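PDB 6CW5: ribokinase from Cryptococcus neoformans var. grubii serotype A, which probably catalyses the ATP- and magnesium-dependent phosphorylation of D-ribose at O-5, giving D-ribose 5-phosphate and ADP. Local coordinates for residues A[24-29]-A[45-50]; A[101-106]-A[117-122]; A[31-36]-A[105-110]; A[55-60]-A[81-86]; A[70-75]-A[93-98]. All blocks are in the same frame, centred on the assembly; numbering follows the deposited sequence.

Interaction 1 (A[24-29]-A[45-50]); sequences DEFFHL and TKRAGG. With GOL (glycerol), chain B.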
# COMPACT_ATOMS: atom_id res chain seq x y z
N ASP A 24 -1.58 1.96 -24.69
CA ASP A 24 -0.26 2.19 -25.25
C ASP A 24 -0.42 3.07 -26.48
O ASP A 24 -1.21 2.76 -27.37
CB ASP A 24 0.41 0.89 -25.67
CG ASP A 24 0.86 0.03 -24.48
OD1 ASP A 24 0.73 0.49 -23.32
OD2 ASP A 24 1.36 -1.08 -24.74
N GLU A 25 0.36 4.14 -26.55
CA GLU A 25 0.40 4.98 -27.74
C GLU A 25 1.79 4.85 -28.33
O GLU A 25 2.77 5.30 -27.73
CB GLU A 25 0.08 6.41 -27.38
CG GLU A 25 -1.37 6.60 -27.02
CD GLU A 25 -1.67 8.06 -26.75
OE1 GLU A 25 -1.15 8.58 -25.76
OE2 GLU A 25 -2.40 8.67 -27.55
N PHE A 26 1.88 4.19 -29.50
CA PHE A 26 3.14 4.03 -30.21
C PHE A 26 3.30 5.18 -31.20
O PHE A 26 2.59 5.22 -32.21
CB PHE A 26 3.19 2.71 -30.97
CG PHE A 26 3.22 1.51 -30.07
CD1 PHE A 26 4.43 0.96 -29.68
CD2 PHE A 26 2.03 0.95 -29.61
CE1 PHE A 26 4.45 -0.15 -28.84
CE2 PHE A 26 2.05 -0.17 -28.77
CZ PHE A 26 3.26 -0.71 -28.39
N PHE A 27 4.26 6.06 -30.93
CA PHE A 27 4.64 7.14 -31.84
C PHE A 27 5.84 6.68 -32.67
O PHE A 27 6.94 6.49 -32.13
CB PHE A 27 4.97 8.39 -31.02
CG PHE A 27 3.78 9.03 -30.40
CD1 PHE A 27 3.09 10.03 -31.06
CD2 PHE A 27 3.35 8.65 -29.13
CE1 PHE A 27 1.96 10.62 -30.47
CE2 PHE A 27 2.25 9.23 -28.53
CZ PHE A 27 1.54 10.22 -29.18
N HIS A 28 5.64 6.51 -33.97
CA HIS A 28 6.72 6.05 -34.82
C HIS A 28 7.65 7.20 -35.17
O HIS A 28 7.21 8.24 -35.67
CB HIS A 28 6.12 5.38 -36.06
CG HIS A 28 5.16 4.29 -35.70
ND1 HIS A 28 5.55 3.00 -35.41
CD2 HIS A 28 3.81 4.32 -35.52
CE1 HIS A 28 4.50 2.28 -35.08
NE2 HIS A 28 3.43 3.06 -35.14
N LEU A 29 8.95 7.01 -34.93
CA LEU A 29 9.92 8.09 -35.01
C LEU A 29 11.21 7.61 -35.66
O LEU A 29 11.54 6.42 -35.59
CB LEU A 29 10.22 8.62 -33.60
CG LEU A 29 9.10 9.47 -32.99
CD1 LEU A 29 9.22 9.41 -31.47
CD2 LEU A 29 9.23 10.88 -33.47
N THR A 45 -0.02 4.60 -33.30
CA THR A 45 -0.79 3.38 -33.17
C THR A 45 -1.19 3.27 -31.70
O THR A 45 -0.34 3.40 -30.84
CB THR A 45 0.04 2.16 -33.57
OG1 THR A 45 0.47 2.28 -34.93
CG2 THR A 45 -0.78 0.89 -33.43
N LYS A 46 -2.48 3.09 -31.43
CA LYS A 46 -2.95 2.88 -30.07
C LYS A 46 -3.28 1.41 -29.89
O LYS A 46 -3.97 0.82 -30.72
CB LYS A 46 -4.18 3.73 -29.75
CG LYS A 46 -3.90 5.21 -29.52
CD LYS A 46 -5.07 5.88 -28.77
CE LYS A 46 -4.99 7.40 -28.83
NZ LYS A 46 -6.08 8.06 -28.06
N ARG A 47 -2.81 0.82 -28.79
CA ARG A 47 -3.08 -0.59 -28.55
C ARG A 47 -3.31 -0.80 -27.06
O ARG A 47 -2.83 -0.02 -26.24
CB ARG A 47 -1.91 -1.47 -29.03
CG ARG A 47 -1.52 -1.25 -30.49
CD ARG A 47 -1.06 -2.53 -31.13
NE ARG A 47 -0.70 -2.36 -32.53
CZ ARG A 47 -1.51 -2.64 -33.55
NH1 ARG A 47 -2.73 -3.10 -33.31
NH2 ARG A 47 -1.09 -2.47 -34.79
N ALA A 48 -4.09 -1.83 -26.73
CA ALA A 48 -4.20 -2.23 -25.33
C ALA A 48 -2.85 -2.70 -24.82
O ALA A 48 -2.11 -3.40 -25.51
CB ALA A 48 -5.23 -3.35 -25.19
N GLY A 49 -2.53 -2.32 -23.60
CA GLY A 49 -1.26 -2.68 -23.00
C GLY A 49 -1.29 -2.67 -21.47
O GLY A 49 -2.34 -2.85 -20.85
N GLY A 50 -0.11 -2.43 -20.88
CA GLY A 50 0.08 -2.44 -19.44
C GLY A 50 0.66 -3.76 -18.94
O GLY A 50 0.28 -4.83 -19.43
C1 GOL B . 3.42 -2.46 -22.12
O1 GOL B . 2.30 -2.65 -23.04
C2 GOL B . 3.38 -0.97 -21.72
O2 GOL B . 2.11 -0.58 -21.31
C3 GOL B . 4.44 -0.74 -20.63
O3 GOL B . 4.05 -1.55 -19.52
O HOH W 1 0.40 -2.61 -26.58
O HOH W 2 -4.55 9.48 -25.59
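Asp24 pairs with Arg47 through two backbone hydrogen bonds, and Phe26 pairs with Thr45 in the same way. These are hydrogen-bonded pairs of two antiparallel strands. The shortest of the four bonds runs from Phe26 N to Thr45 O, 2.7 Å. Between them, Glu25 and Lys46 form a non-hydrogen-bonded pair. Both have CG anti to the carbonyl carbon (chi1 -71° and -75°) and extended chains, which run side by side, pointing the same way. Their salt bridge is long, 3.8 Å from Glu25 OE2 to Lys46 NZ, and a water also links these two atoms. Glu25 OE1 is taken by Arg103 on the next strand. A hydrogen bond joins His28 NE2 and Thr45 OG1 at 3.1 Å; the hydroxyl sits at the ring edge, in its plane. Apolar contact is slight: Phe26 CE2 meets Arg47 CG at 4.1 Å, the two side chains crossing at about a right angle.

The last group surrounds a bound glycerol, probably from the crystallisation liquor. Asp24 OD1 accepts from glycerol O2 at 2.7 Å, and Asp24 OD2 accepts from glycerol O1. Gly50 N donates to glycerol O1 at 3.2 Å and weakly to O2. A water joins Asp24 OD2 to Ala48 O. Asn22, Lys51 and Glu146 also bond the glycerol. A carboxylate and a backbone N-H thus hold two adjacent hydroxyls, consistent with the predicted role of Asp24 and Gly50 in binding ribose.

Interaction 2 (A[101-106]-A[117-122]); sequences TGRAVI and VLHAGA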
# COMPACT_ATOMS: atom_id res chain seq x y z
N THR A 101 -7.73 5.98 -17.84
CA THR A 101 -6.88 4.80 -17.88
C THR A 101 -5.41 5.22 -17.97
O THR A 101 -5.07 6.21 -18.63
CB THR A 101 -7.29 3.95 -19.08
OG1 THR A 101 -8.69 3.63 -18.96
CG2 THR A 101 -6.52 2.63 -19.14
N GLY A 102 -4.54 4.47 -17.29
CA GLY A 102 -3.12 4.73 -17.40
C GLY A 102 -2.66 4.63 -18.84
O GLY A 102 -3.27 3.97 -19.69
N ARG A 103 -1.56 5.33 -19.12
CA ARG A 103 -1.07 5.46 -20.49
C ARG A 103 0.41 5.14 -20.53
O ARG A 103 1.15 5.44 -19.59
CB ARG A 103 -1.31 6.87 -21.02
CG ARG A 103 -2.80 7.22 -21.09
CD ARG A 103 -2.99 8.68 -21.28
NE ARG A 103 -2.36 9.10 -22.53
CZ ARG A 103 -2.17 10.36 -22.86
NH1 ARG A 103 -2.57 11.32 -22.03
NH2 ARG A 103 -1.58 10.66 -24.01
N ALA A 104 0.84 4.48 -21.61
CA ALA A 104 2.26 4.37 -21.92
C ALA A 104 2.50 5.14 -23.20
O ALA A 104 1.93 4.81 -24.24
CB ALA A 104 2.73 2.93 -22.09
N VAL A 105 3.34 6.17 -23.13
CA VAL A 105 3.68 6.93 -24.33
C VAL A 105 4.98 6.32 -24.84
O VAL A 105 6.02 6.48 -24.20
CB VAL A 105 3.82 8.43 -24.04
CG1 VAL A 105 4.31 9.17 -25.27
CG2 VAL A 105 2.49 8.98 -23.58
N ILE A 106 4.91 5.61 -25.97
CA ILE A 106 6.02 4.80 -26.46
C ILE A 106 6.60 5.44 -27.71
O ILE A 106 5.89 5.63 -28.71
CB ILE A 106 5.59 3.35 -26.74
CG1 ILE A 106 4.87 2.79 -25.50
CG2 ILE A 106 6.81 2.50 -27.15
CD1 ILE A 106 4.46 1.34 -25.60
N VAL A 117 7.31 6.40 -21.55
CA VAL A 117 6.91 7.29 -20.47
C VAL A 117 5.56 6.81 -19.97
O VAL A 117 4.60 6.74 -20.75
CB VAL A 117 6.82 8.74 -20.93
CG1 VAL A 117 6.16 9.58 -19.83
CG2 VAL A 117 8.25 9.28 -21.28
N LEU A 118 5.47 6.50 -18.68
CA LEU A 118 4.21 6.04 -18.11
C LEU A 118 3.45 7.20 -17.48
O LEU A 118 4.05 8.11 -16.90
CB LEU A 118 4.49 4.98 -17.04
CG LEU A 118 5.12 3.68 -17.50
CD1 LEU A 118 5.38 2.79 -16.26
CD2 LEU A 118 4.21 2.99 -18.51
N HIS A 119 2.13 7.19 -17.61
CA HIS A 119 1.28 8.06 -16.83
C HIS A 119 0.34 7.16 -16.06
O HIS A 119 -0.41 6.41 -16.68
CB HIS A 119 0.49 9.02 -17.74
CG HIS A 119 -0.64 9.72 -17.06
ND1 HIS A 119 -0.45 10.70 -16.11
CD2 HIS A 119 -1.98 9.55 -17.16
CE1 HIS A 119 -1.61 11.12 -15.66
NE2 HIS A 119 -2.56 10.44 -16.29
N ALA A 120 0.44 7.17 -14.73
CA ALA A 120 -0.24 6.15 -13.92
C ALA A 120 -1.75 6.18 -14.11
O ALA A 120 -2.38 5.13 -14.26
CB ALA A 120 0.08 6.36 -12.45
N GLY A 121 -2.35 7.37 -14.02
CA GLY A 121 -3.81 7.46 -14.14
C GLY A 121 -4.49 6.53 -13.14
O GLY A 121 -4.10 6.44 -11.97
N ALA A 122 -5.49 5.78 -13.62
CA ALA A 122 -6.26 4.89 -12.75
C ALA A 122 -5.42 3.77 -12.17
O ALA A 122 -5.84 3.14 -11.18
CB ALA A 122 -7.44 4.29 -13.54
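Leu118 carries CG anti to its carbonyl carbon (chi1 -64°) and CD1 anti to CA, and its other methyl, CD2, meets Ala104 CB at 3.9 Å. On the opposite face of the sheet, Val105 has CG2 anti to its carbonyl carbon, and this methyl lies 4.2 Å from Val117 O. The strand pairing sets Val105 CB 4.3 Å from Val117 CB. Arg103 and His119 share that face, with Arg103 CB also 4.3 Å from His119 CB. The guanidinium of Arg103 is engaged elsewhere, by Glu25. The His119 ring has the backbone N of Gly121 over one face, offset toward the rim.

The strands are antiparallel. Arg103 with His119 and Val105 with Val117 are hydrogen-bonded pairs, and all four bonds are short and straight. The shortest include His119 N to Arg103 O and Val105 N to Val117 O, both 2.8 Å. Past them the partner chain turns, and Gly102 CA packs 3.3 Å from Ala120 O. Thr101 OG1 bonds outside the hairpin, to Asp75 and Gly73. Ala120 touches Ser128 of the second subunit.

Ala104 packs on Asp24 and Leu118 on Glu146, two predicted substrate-binding residues. The arrangement is a beta hairpin at one edge of the small four-stranded sheet, the lid that lies over the sugar pocket in ribokinases.

Interaction 3 (A[31-36]-A[105-110]); sequences HIVRPG and VIQSAA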
# COMPACT_ATOMS: atom_id res chain seq x y z
N HIS A 31 14.15 8.33 -34.59
CA HIS A 31 15.06 8.08 -33.48
C HIS A 31 14.38 8.63 -32.24
O HIS A 31 13.40 9.38 -32.34
CB HIS A 31 16.41 8.78 -33.68
CG HIS A 31 16.29 10.25 -33.89
ND1 HIS A 31 16.29 10.83 -35.15
CD2 HIS A 31 16.13 11.27 -33.01
CE1 HIS A 31 16.15 12.14 -35.03
NE2 HIS A 31 16.05 12.42 -33.74
N ILE A 32 14.88 8.22 -31.07
CA ILE A 32 14.33 8.70 -29.81
C ILE A 32 14.62 10.19 -29.67
O ILE A 32 15.75 10.64 -29.93
CB ILE A 32 14.93 7.90 -28.65
CG1 ILE A 32 14.62 6.41 -28.83
CG2 ILE A 32 14.41 8.44 -27.30
CD1 ILE A 32 13.12 6.08 -28.74
N VAL A 33 13.62 10.98 -29.25
CA VAL A 33 13.83 12.42 -29.22
C VAL A 33 14.84 12.77 -28.12
O VAL A 33 14.82 12.19 -27.03
CB VAL A 33 12.50 13.19 -29.05
CG1 VAL A 33 11.89 12.96 -27.66
CG2 VAL A 33 12.72 14.70 -29.33
N ARG A 34 15.72 13.70 -28.43
CA ARG A 34 16.80 14.12 -27.55
C ARG A 34 16.43 15.40 -26.82
O ARG A 34 15.54 16.14 -27.25
CB ARG A 34 18.07 14.32 -28.38
CG ARG A 34 18.48 13.06 -29.14
CD ARG A 34 19.38 13.35 -30.31
NE ARG A 34 18.65 13.92 -31.44
CZ ARG A 34 19.24 14.40 -32.53
NH1 ARG A 34 20.56 14.38 -32.63
NH2 ARG A 34 18.51 14.90 -33.51
N PRO A 35 17.08 15.69 -25.69
CA PRO A 35 16.78 16.93 -24.96
C PRO A 35 16.85 18.16 -25.85
O PRO A 35 17.81 18.37 -26.61
CB PRO A 35 17.86 16.95 -23.87
CG PRO A 35 18.14 15.53 -23.62
CD PRO A 35 18.05 14.85 -24.96
N GLY A 36 15.80 18.98 -25.79
CA GLY A 36 15.76 20.20 -26.55
C GLY A 36 15.24 20.04 -27.97
O GLY A 36 15.05 21.05 -28.65
N VAL A 105 3.34 6.17 -23.13
CA VAL A 105 3.68 6.93 -24.33
C VAL A 105 4.98 6.32 -24.84
O VAL A 105 6.02 6.48 -24.20
CB VAL A 105 3.82 8.43 -24.04
CG1 VAL A 105 4.31 9.17 -25.27
CG2 VAL A 105 2.49 8.98 -23.58
N ILE A 106 4.91 5.61 -25.97
CA ILE A 106 6.02 4.80 -26.46
C ILE A 106 6.60 5.44 -27.71
O ILE A 106 5.89 5.63 -28.71
CB ILE A 106 5.59 3.35 -26.74
CG1 ILE A 106 4.87 2.79 -25.50
CG2 ILE A 106 6.81 2.50 -27.15
CD1 ILE A 106 4.46 1.34 -25.60
N GLN A 107 7.87 5.80 -27.65
CA GLN A 107 8.59 6.24 -28.83
C GLN A 107 9.14 4.98 -29.48
O GLN A 107 9.97 4.29 -28.90
CB GLN A 107 9.72 7.20 -28.46
CG GLN A 107 9.28 8.52 -27.87
CD GLN A 107 10.47 9.35 -27.44
OE1 GLN A 107 11.20 9.88 -28.27
NE2 GLN A 107 10.68 9.44 -26.14
N SER A 108 8.65 4.68 -30.68
CA SER A 108 9.07 3.51 -31.44
C SER A 108 10.06 3.99 -32.48
O SER A 108 9.68 4.48 -33.55
CB SER A 108 7.87 2.82 -32.08
OG SER A 108 8.31 1.69 -32.83
N ALA A 109 11.34 3.84 -32.17
CA ALA A 109 12.42 4.34 -33.01
C ALA A 109 12.68 3.38 -34.17
O ALA A 109 12.60 2.16 -34.00
CB ALA A 109 13.70 4.50 -32.18
N ALA A 110 12.98 3.95 -35.33
CA ALA A 110 13.28 3.14 -36.51
C ALA A 110 14.53 2.31 -36.27
O ALA A 110 14.57 1.12 -36.62
CB ALA A 110 13.46 4.04 -37.74
O HOH W 3 13.00 11.04 -25.27
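Gln107 reaches across to Val33 and has the largest buried area of the contact. Its CG lies anti to the carbonyl carbon (chi1 -65°), and the chain is extended beyond it. At the end, OE1 accepts from Val33 N at 2.8 Å. The bond is nearly straight (174°), with the donor in the plane of the amide carbonyl. The other half of the amide works through a water: Gln107 NE2 donates to it at 2.9 Å, and the water donates to Val33 O at 2.8 Å. Val33 CG1 also comes close to Gln107 OE1, at 3.2 Å.

Ile32 is next in buried area. Its CD1 packs 3.6 Å from Gln107 CB. The same methyl, Ile32 CD1, lies 3.8 Å from Ala109 CB, so it rests on both strand residues. Ala109 is third; its CB also touches His31 CA at 4.0 Å. The His31 ring turns to Glu37, which also forms a salt bridge with Arg34.

One side chain therefore satisfies both the N-H and the C=O of Val33, the first directly and the second through water. The irregular segment 31-36 is tied to strand 102-109 by a side-chain amide and a few carbon contacts in place of a backbone ladder.

Interaction 4 (A[55-60]-A[81-86]); sequences QAFAVA and EMLESA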
# COMPACT_ATOMS: atom_id res chain seq x y z
N GLN A 55 0.25 -9.41 -19.13
CA GLN A 55 0.60 -10.69 -18.50
C GLN A 55 -0.66 -11.51 -18.22
O GLN A 55 -0.66 -12.73 -18.42
CB GLN A 55 1.43 -10.44 -17.24
CG GLN A 55 2.83 -9.96 -17.60
CD GLN A 55 3.76 -9.64 -16.41
OE1 GLN A 55 3.53 -10.05 -15.27
NE2 GLN A 55 4.81 -8.87 -16.70
N ALA A 56 -1.76 -10.86 -17.83
CA ALA A 56 -3.01 -11.60 -17.63
C ALA A 56 -3.51 -12.19 -18.94
O ALA A 56 -3.97 -13.34 -18.99
CB ALA A 56 -4.08 -10.69 -17.02
N PHE A 57 -3.46 -11.40 -20.00
CA PHE A 57 -3.86 -11.86 -21.32
C PHE A 57 -3.05 -13.08 -21.75
O PHE A 57 -3.58 -14.01 -22.37
CB PHE A 57 -3.65 -10.71 -22.31
CG PHE A 57 -4.42 -10.87 -23.57
CD1 PHE A 57 -5.77 -10.54 -23.62
CD2 PHE A 57 -3.80 -11.34 -24.72
CE1 PHE A 57 -6.48 -10.67 -24.80
CE2 PHE A 57 -4.52 -11.50 -25.90
CZ PHE A 57 -5.85 -11.15 -25.94
N ALA A 58 -1.75 -13.08 -21.44
CA ALA A 58 -0.90 -14.20 -21.81
C ALA A 58 -1.21 -15.43 -20.97
O ALA A 58 -1.21 -16.55 -21.50
CB ALA A 58 0.58 -13.82 -21.68
N VAL A 59 -1.49 -15.26 -19.68
CA VAL A 59 -1.90 -16.42 -18.88
C VAL A 59 -3.13 -17.04 -19.51
O VAL A 59 -3.21 -18.26 -19.71
CB VAL A 59 -2.15 -16.04 -17.41
CG1 VAL A 59 -2.69 -17.25 -16.63
CG2 VAL A 59 -0.87 -15.53 -16.75
N ALA A 60 -4.11 -16.20 -19.86
CA ALA A 60 -5.36 -16.69 -20.44
C ALA A 60 -5.12 -17.35 -21.80
O ALA A 60 -5.66 -18.42 -22.08
CB ALA A 60 -6.35 -15.54 -20.57
N GLU A 81 -13.01 -5.06 -22.14
CA GLU A 81 -13.79 -5.98 -22.97
C GLU A 81 -12.89 -6.95 -23.73
O GLU A 81 -13.28 -8.10 -23.96
CB GLU A 81 -14.67 -5.18 -23.92
CG GLU A 81 -15.61 -4.27 -23.17
CD GLU A 81 -16.49 -3.47 -24.08
OE1 GLU A 81 -16.06 -3.13 -25.20
OE2 GLU A 81 -17.64 -3.19 -23.67
N MET A 82 -11.71 -6.50 -24.16
CA MET A 82 -10.75 -7.41 -24.78
C MET A 82 -10.29 -8.47 -23.79
O MET A 82 -10.21 -9.66 -24.13
CB MET A 82 -9.52 -6.64 -25.29
CG MET A 82 -9.72 -5.79 -26.51
SD MET A 82 -8.14 -5.06 -27.01
CE MET A 82 -7.15 -6.54 -27.27
N LEU A 83 -9.95 -8.05 -22.58
CA LEU A 83 -9.55 -9.00 -21.55
C LEU A 83 -10.65 -10.03 -21.31
O LEU A 83 -10.39 -11.24 -21.28
CB LEU A 83 -9.24 -8.24 -20.25
CG LEU A 83 -7.94 -7.44 -20.24
CD1 LEU A 83 -8.00 -6.39 -19.12
CD2 LEU A 83 -6.74 -8.39 -20.06
N GLU A 84 -11.89 -9.57 -21.18
CA GLU A 84 -12.99 -10.50 -20.96
C GLU A 84 -13.16 -11.45 -22.14
O GLU A 84 -13.45 -12.64 -21.94
CB GLU A 84 -14.29 -9.72 -20.70
CG GLU A 84 -14.22 -8.96 -19.38
CD GLU A 84 -15.25 -7.85 -19.25
OE1 GLU A 84 -15.87 -7.49 -20.27
OE2 GLU A 84 -15.43 -7.33 -18.13
N SER A 85 -12.98 -10.96 -23.37
CA SER A 85 -13.17 -11.87 -24.50
C SER A 85 -12.08 -12.93 -24.54
O SER A 85 -12.28 -13.99 -25.13
CB SER A 85 -13.23 -11.11 -25.82
OG SER A 85 -11.94 -10.66 -26.20
N ALA A 86 -10.93 -12.69 -23.91
CA ALA A 86 -9.89 -13.70 -23.85
C ALA A 86 -10.04 -14.66 -22.67
O ALA A 86 -9.27 -15.61 -22.57
CB ALA A 86 -8.52 -13.03 -23.77
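Met82 O, which faces the edge of the Phe57 ring, accepts two hydrogen bonds from residues three and four further along its own chain. Ser85 OG donates at 2.9 Å and Ala86 N at 3.1 Å. Both donors reach the carbonyl oxygen from the same face of its plane. Phe57 CE1 lies 3.9 Å from Met82 O, with the oxygen in the plane of the ring.

Phe57 carries most of the contact from its side. Its CG is anti to the backbone N (chi1 -161°), and the ring extends toward segment 81-86. There Phe57 CE1 presses on Ala86 CB at a tight 3.3 Å. The methyl meets the ring obliquely and is also near CD1 and CZ. Leu83 CD2 comes to the ring edge, 4.3 Å from Phe57 CD1. One turn further along the first helix, Ala60 CB touches Ala86 O at 3.5 Å. The two segments share no hydrogen bond in this contact. They approach closely, with CA atoms 6.4 Å apart for both Phe57 with Leu83 and Ala60 with Ala86.

Neighbours complete the packing. Met318 touches both Phe57 and Met82, and Val321 also packs on Phe57. Gln55, turned elsewhere, bonds Asp281, the predicted proton acceptor.

Ala60 and Val59 rest on Val66 and Leu83 rests on Leu68, both on strand 66-73. Helices 51-61 and 77-85 are thus neighbours packed against the large central sheet, as in the alpha/beta/alpha sandwich of the ribokinase-like fold.

Interaction 5 (A[70-75]-A[93-98]); sequences GAIGDD and LKIVKD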
# COMPACT_ATOMS: atom_id res chain seq x y z
N GLY A 70 -7.30 -4.37 -10.51
CA GLY A 70 -6.69 -3.09 -10.82
C GLY A 70 -7.77 -2.09 -11.17
O GLY A 70 -8.91 -2.24 -10.72
N ALA A 71 -7.45 -1.07 -11.97
CA ALA A 71 -8.46 -0.06 -12.24
C ALA A 71 -8.20 0.59 -13.60
O ALA A 71 -7.05 0.76 -14.01
CB ALA A 71 -8.48 1.02 -11.16
N ILE A 72 -9.29 1.00 -14.25
CA ILE A 72 -9.23 1.76 -15.49
C ILE A 72 -10.16 2.96 -15.35
O ILE A 72 -10.96 3.06 -14.42
CB ILE A 72 -9.64 0.93 -16.72
CG1 ILE A 72 -11.06 0.38 -16.52
CG2 ILE A 72 -8.61 -0.19 -16.95
CD1 ILE A 72 -11.68 -0.19 -17.82
N GLY A 73 -10.07 3.87 -16.33
CA GLY A 73 -11.11 4.87 -16.48
C GLY A 73 -12.14 4.44 -17.50
O GLY A 73 -11.99 3.41 -18.16
N ASP A 74 -13.20 5.25 -17.62
CA ASP A 74 -14.22 5.03 -18.65
C ASP A 74 -13.60 4.77 -20.01
O ASP A 74 -14.11 3.97 -20.80
CB ASP A 74 -15.15 6.24 -18.75
CG ASP A 74 -16.31 6.18 -17.78
OD1 ASP A 74 -16.35 5.26 -16.94
OD2 ASP A 74 -17.20 7.06 -17.87
N ASP A 75 -12.50 5.48 -20.32
CA ASP A 75 -11.92 5.41 -21.65
C ASP A 75 -11.20 4.10 -21.92
O ASP A 75 -10.78 3.86 -23.06
CB ASP A 75 -10.96 6.59 -21.87
CG ASP A 75 -9.79 6.63 -20.89
OD1 ASP A 75 -9.74 5.86 -19.89
OD2 ASP A 75 -8.88 7.44 -21.16
N LEU A 93 -11.56 -5.50 -11.70
CA LEU A 93 -11.01 -4.44 -12.56
C LEU A 93 -12.00 -3.28 -12.48
O LEU A 93 -13.05 -3.28 -13.14
CB LEU A 93 -10.78 -4.93 -13.98
CG LEU A 93 -10.18 -3.87 -14.93
CD1 LEU A 93 -8.83 -3.39 -14.42
CD2 LEU A 93 -10.04 -4.42 -16.33
N LYS A 94 -11.67 -2.31 -11.63
CA LYS A 94 -12.58 -1.25 -11.27
C LYS A 94 -12.59 -0.18 -12.35
O LYS A 94 -11.55 0.11 -12.94
CB LYS A 94 -12.18 -0.64 -9.93
CG LYS A 94 -12.35 -1.66 -8.75
CD LYS A 94 -11.48 -1.35 -7.54
CE LYS A 94 -10.02 -1.77 -7.74
NZ LYS A 94 -9.78 -3.24 -7.77
N ILE A 95 -13.76 0.40 -12.60
CA ILE A 95 -13.90 1.52 -13.52
C ILE A 95 -14.09 2.77 -12.68
O ILE A 95 -15.08 2.90 -11.94
CB ILE A 95 -15.07 1.30 -14.48
CG1 ILE A 95 -14.85 0.01 -15.29
CG2 ILE A 95 -15.20 2.50 -15.40
CD1 ILE A 95 -16.09 -0.44 -16.08
N VAL A 96 -13.17 3.72 -12.82
CA VAL A 96 -13.09 4.87 -11.92
C VAL A 96 -13.66 6.08 -12.63
O VAL A 96 -13.16 6.47 -13.69
CB VAL A 96 -11.64 5.14 -11.50
CG1 VAL A 96 -11.60 6.26 -10.48
CG2 VAL A 96 -11.03 3.88 -10.93
N LYS A 97 -14.67 6.68 -12.03
CA LYS A 97 -15.26 7.89 -12.56
C LYS A 97 -14.29 9.05 -12.45
O LYS A 97 -13.55 9.17 -11.47
CB LYS A 97 -16.56 8.20 -11.81
N ASP A 98 -14.30 9.93 -13.46
CA ASP A 98 -13.46 11.12 -13.46
C ASP A 98 -11.97 10.77 -13.37
O ASP A 98 -11.17 11.56 -12.87
CB ASP A 98 -13.83 12.08 -12.32
CG ASP A 98 -15.28 12.50 -12.36
OD1 ASP A 98 -15.85 12.62 -13.47
OD2 ASP A 98 -15.85 12.73 -11.27
O HOH W 4 -13.93 7.20 -15.94
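Lys94 curls its side chain round the carbonyl oxygen of Gly70. CB lies 3.7 Å from Gly70 O and CG 4.0 Å from it. CD follows at 4.2 Å from that oxygen. Two bends then turn the chain back: chi3 of -77° places CE 3.2 Å from Gly70 O, and chi4 of -70° places NZ. The bond from Lys94 NZ to Gly70 O is weak, at 3.2 Å. The amine has stronger partners outside, a hydrogen bond to Lys92 O and a salt bridge with Asp69. Lys94 N gives Gly70 O its main bond, 2.9 Å long.

This bond belongs to a parallel ladder, continued by Ile72 N to Lys94 O and by Val96 N to Ile72 O. On one face, Ile72 and Ile95 lie side by side, with Ile72 CG1 4.0 Å from Ile95 CG1. Leu93 CD1 meets Ile72 CG2 on the same face. On the other, Ala71 CB packs on Val96 CG2. A water carries the link onward from Asp74 N to Val96 O.

Strand 93-96 thereby closes the beta-alpha-beta crossover made with strand 66-73 and helix 77-85. Two backbone carbonyls and a carboxylate round Lys94 NZ would favour its charged form.

Overall arrangement
Interactions 1 and 2 lie within the small lid sheet, where strands 22-29 and 102-109 are neighbours; interaction 3 sets the loop 31-36 against strand 102-109. Glu25 OE1 and Arg103 NH2 join interactions 1 and 2 by a salt bridge of 2.7 Å. Asp24 OD1, which binds the glycerol, lies 3.4 Å from Ala104 CB, so interaction 2 backs the predicted sugar site. Interaction 3 lies toward the far end of the lid, its centre about 29 Å from those of interactions 4 and 5. These two lie in the main alpha/beta layer and touch through Leu83 and Leu93. Contacts that link lid and main layer include Thr101 OG1 to Asp75 OD1, 2.6 Å, and Ala48 CB to Met82 SD, 3.8 Å.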